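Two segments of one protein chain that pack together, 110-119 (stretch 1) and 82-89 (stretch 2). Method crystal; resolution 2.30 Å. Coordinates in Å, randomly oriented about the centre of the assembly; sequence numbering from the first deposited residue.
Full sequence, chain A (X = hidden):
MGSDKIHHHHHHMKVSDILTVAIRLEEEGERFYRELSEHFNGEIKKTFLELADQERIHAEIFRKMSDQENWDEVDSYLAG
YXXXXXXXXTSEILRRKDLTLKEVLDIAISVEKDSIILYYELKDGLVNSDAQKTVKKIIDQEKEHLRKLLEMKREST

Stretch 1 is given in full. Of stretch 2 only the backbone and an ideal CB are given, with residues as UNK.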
# COMPACT_ATOMS: atom_id res chain seq x y z
N SER A 110 0.19 -7.42 7.80
CA SER A 110 -0.56 -6.56 8.69
C SER A 110 -0.68 -5.14 8.16
O SER A 110 -1.75 -4.58 8.23
CB SER A 110 0.05 -6.57 10.10
OG SER A 110 -0.52 -5.53 10.87
N VAL A 111 0.41 -4.57 7.61
CA VAL A 111 0.32 -3.24 7.03
C VAL A 111 -0.39 -3.24 5.68
O VAL A 111 -1.04 -2.26 5.33
CB VAL A 111 1.69 -2.47 6.90
CG1 VAL A 111 2.50 -2.52 8.20
CG2 VAL A 111 2.49 -3.00 5.77
N GLU A 112 -0.25 -4.32 4.92
CA GLU A 112 -0.97 -4.42 3.66
C GLU A 112 -2.51 -4.37 3.91
O GLU A 112 -3.23 -3.62 3.28
CB GLU A 112 -0.57 -5.70 2.92
CG GLU A 112 -1.27 -5.90 1.59
CD GLU A 112 -1.02 -4.73 0.63
OE1 GLU A 112 0.01 -4.03 0.78
OE2 GLU A 112 -1.85 -4.53 -0.29
N LYS A 113 -2.99 -5.14 4.86
CA LYS A 113 -4.36 -5.07 5.25
C LYS A 113 -4.80 -3.67 5.68
O LYS A 113 -5.92 -3.27 5.36
CB LYS A 113 -4.65 -6.13 6.33
CG LYS A 113 -4.65 -7.54 5.72
CD LYS A 113 -5.39 -8.59 6.56
CE LYS A 113 -4.65 -9.00 7.79
NZ LYS A 113 -4.95 -10.41 8.16
N ASP A 114 -3.91 -2.93 6.34
CA ASP A 114 -4.23 -1.59 6.82
C ASP A 114 -4.37 -0.64 5.63
O ASP A 114 -5.33 0.15 5.53
CB ASP A 114 -3.14 -1.10 7.74
CG ASP A 114 -3.18 -1.72 9.14
OD1 ASP A 114 -4.18 -2.29 9.56
OD2 ASP A 114 -2.24 -1.56 9.93
N SER A 115 -3.44 -0.78 4.69
CA SER A 115 -3.45 -0.01 3.45
C SER A 115 -4.63 -0.35 2.53
O SER A 115 -5.17 0.52 1.84
CB SER A 115 -2.15 -0.27 2.73
OG SER A 115 -1.07 0.06 3.60
N ILE A 116 -5.06 -1.61 2.53
CA ILE A 116 -6.23 -1.99 1.72
C ILE A 116 -7.51 -1.28 2.17
O ILE A 116 -8.27 -0.76 1.34
CB ILE A 116 -6.35 -3.51 1.63
CG1 ILE A 116 -5.21 -4.01 0.73
CG2 ILE A 116 -7.70 -3.96 1.04
CD1 ILE A 116 -5.05 -5.49 0.66
N ILE A 117 -7.71 -1.22 3.48
CA ILE A 117 -8.85 -0.52 4.06
C ILE A 117 -8.83 0.90 3.59
O ILE A 117 -9.84 1.46 3.16
CB ILE A 117 -8.84 -0.57 5.61
CG1 ILE A 117 -9.00 -2.00 6.09
CG2 ILE A 117 -9.96 0.30 6.20
CD1 ILE A 117 -9.30 -2.17 7.55
N LEU A 118 -7.64 1.50 3.63
CA LEU A 118 -7.51 2.91 3.25
C LEU A 118 -7.81 3.15 1.77
O LEU A 118 -8.42 4.16 1.39
CB LEU A 118 -6.16 3.47 3.60
CG LEU A 118 -6.07 4.90 2.97
CD1 LEU A 118 -6.46 6.00 3.96
CD2 LEU A 118 -4.77 5.13 2.36
N TYR A 119 -7.32 2.29 0.90
CA TYR A 119 -7.64 2.49 -0.50
C TYR A 119 -9.14 2.28 -0.77
O TYR A 119 -9.65 2.92 -1.67
CB TYR A 119 -6.84 1.57 -1.43
CG TYR A 119 -5.35 1.56 -1.19
CD1 TYR A 119 -4.65 2.74 -0.99
CD2 TYR A 119 -4.65 0.34 -1.14
CE1 TYR A 119 -3.28 2.73 -0.74
CE2 TYR A 119 -3.28 0.33 -0.88
CZ TYR A 119 -2.61 1.53 -0.70
OH TYR A 119 -1.27 1.51 -0.44
N UNK A 82 -12.29 7.90 8.98
CA UNK A 82 -11.38 7.33 8.02
C UNK A 82 -10.20 6.68 8.76
O UNK A 82 -9.39 7.34 9.33
CB UNK A 82 -10.90 8.40 7.04
N UNK A 83 -10.14 5.36 8.76
CA UNK A 83 -9.04 4.60 9.34
C UNK A 83 -7.81 4.70 8.48
O UNK A 83 -7.88 4.60 7.25
CB UNK A 83 -9.43 3.13 9.53
N UNK A 84 -6.67 4.85 9.11
CA UNK A 84 -5.42 4.61 8.40
C UNK A 84 -4.36 4.45 9.46
O UNK A 84 -4.52 4.95 10.58
CB UNK A 84 -5.08 5.74 7.42
N UNK A 85 -3.31 3.70 9.14
CA UNK A 85 -2.07 3.74 9.92
C UNK A 85 -0.97 4.11 8.93
O UNK A 85 -0.88 3.52 7.85
CB UNK A 85 -1.78 2.41 10.62
N UNK A 86 -0.12 5.04 9.29
CA UNK A 86 1.04 5.30 8.45
C UNK A 86 2.03 4.15 8.58
O UNK A 86 2.06 3.42 9.60
CB UNK A 86 1.70 6.63 8.83
N UNK A 87 2.83 3.99 7.54
CA UNK A 87 3.73 2.85 7.43
C UNK A 87 4.62 2.85 8.68
O UNK A 87 5.05 3.91 9.11
CB UNK A 87 4.56 2.91 6.15
N UNK A 88 4.83 1.67 9.28
CA UNK A 88 5.70 1.55 10.42
C UNK A 88 7.12 1.95 10.13
O UNK A 88 7.59 1.91 8.99
CB UNK A 88 5.67 0.11 10.94
N UNK A 89 7.78 2.35 11.20
CA UNK A 89 9.22 2.49 11.19
C UNK A 89 9.79 1.07 11.24
O UNK A 89 9.49 0.28 12.14
CB UNK A 89 9.72 3.35 12.35

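Stretch 2 has no regular helix or strand and runs as an extended loop along one helical face, where Val111, Asp114, Ile117 and Leu118 are available for contact.

At position 82 the CA-to-CB bond points sideways, and the ideal CB finds nothing of the helix within 5.5 Å. Stretch 1 therefore sets almost no rule here, and many residues would serve. The deposited residue is Ala82, which makes no contact.

Position 83 also starts sideways, but its ideal CB lies 4.4 Å from CG2 of Ile117, and the carboxylate of Asp114 lies one turn back along the helix. A long apolar or aromatic side chain could follow that surface; so could an arginine or lysine, reaching for the acid. The residue is Phe83, with chi1 t. Its CD2 packs 3.7 Å from Ile117 CG2, while its CZ comes 3.5 Å from Asp114 OD1, which sits at the ring edge near the ring plane. That is where the slightly positive ring hydrogens lie, so a carboxylate is tolerable there.

At 84 the bond is sideways again, with the ideal CB 3.7 Å from Leu118 CD1. The phi/psi of -163/152 is fully extended and would suit a beta-branched or aromatic residue. The deposited Tyr84 lays its CB 3.7 Å from Leu118 CD1, then with chi1 p leads its ring away, its hydroxyl bonded elsewhere in the structure.

Position 85 puts its ideal CB 4.1 Å from Asp114 OD2, so a basic or neutral polar side chain would look natural. The choice is Glu85: its CG meets Asp114 OD2 at 3.5 Å, and its OE2 is 4.5 Å from that same oxygen, two like charges close together. Separately, two waters link the backbone at 85 to the helix. Water 1 accepts from Glu85 N and donates weakly to Asp114 O; water 2 donates both to Glu85 O and to Ser115 OG. With no direct hydrogen bond between the stretches, these bridges carry the polar linkage.

Position 86 points away, leaving the choice free of the helix; it is Val86.

At 87 the ideal CB reaches nothing, yet a long side chain could bend back to Val111, so a large apolar one fits. Phe87 does this, its CE2 3.8 Å from Val111 CG2.

At 88 the CA-to-CB bond points toward the helix, and the ideal CB lies 5.0 Å from Val111 CG1; phi -60 admits proline as well as small aliphatics. Pro88 brings CG to 3.4 Å from Val111 CG1, a tight apolar contact.

Position 89 is out of reach and unconstrained by the helix; it is Asp89.

Stretch 2 (82-89) AFYEVFPD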
# COMPACT_ATOMS: atom_id res chain seq x y z
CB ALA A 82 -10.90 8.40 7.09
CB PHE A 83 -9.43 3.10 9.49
CG PHE A 83 -8.26 2.20 9.73
CD1 PHE A 83 -7.78 2.01 11.01
CD2 PHE A 83 -7.60 1.59 8.67
CE1 PHE A 83 -6.66 1.20 11.26
CE2 PHE A 83 -6.50 0.80 8.90
CZ PHE A 83 -6.03 0.61 10.21
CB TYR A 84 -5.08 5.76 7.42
CG TYR A 84 -4.79 7.11 8.07
CD1 TYR A 84 -3.49 7.49 8.44
CD2 TYR A 84 -5.81 8.02 8.29
CE1 TYR A 84 -3.26 8.72 9.03
CE2 TYR A 84 -5.59 9.22 8.86
CZ TYR A 84 -4.32 9.58 9.23
OH TYR A 84 -4.17 10.86 9.81
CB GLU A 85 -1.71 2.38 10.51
CG GLU A 85 -2.85 1.64 11.18
CD GLU A 85 -2.77 1.70 12.69
OE1 GLU A 85 -1.85 2.41 13.17
OE2 GLU A 85 -3.60 1.04 13.36
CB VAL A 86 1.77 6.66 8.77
CG1 VAL A 86 0.80 7.85 8.63
CG2 VAL A 86 2.44 6.64 10.12
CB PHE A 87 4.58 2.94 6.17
CG PHE A 87 4.86 1.61 5.54
CD1 PHE A 87 5.97 0.87 5.92
CD2 PHE A 87 4.02 1.10 4.60
CE1 PHE A 87 6.22 -0.33 5.37
CE2 PHE A 87 4.27 -0.09 4.03
CZ PHE A 87 5.37 -0.83 4.43
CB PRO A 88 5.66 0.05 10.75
CG PRO A 88 4.51 -0.49 10.10
CD PRO A 88 4.16 0.40 8.94
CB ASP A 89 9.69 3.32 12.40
CG ASP A 89 11.16 3.64 12.35
OD1 ASP A 89 11.96 2.82 11.89
OD2 ASP A 89 11.61 4.72 12.74
O HOH W 1 -3.65 2.35 6.44
O HOH W 2 -1.25 1.18 6.63
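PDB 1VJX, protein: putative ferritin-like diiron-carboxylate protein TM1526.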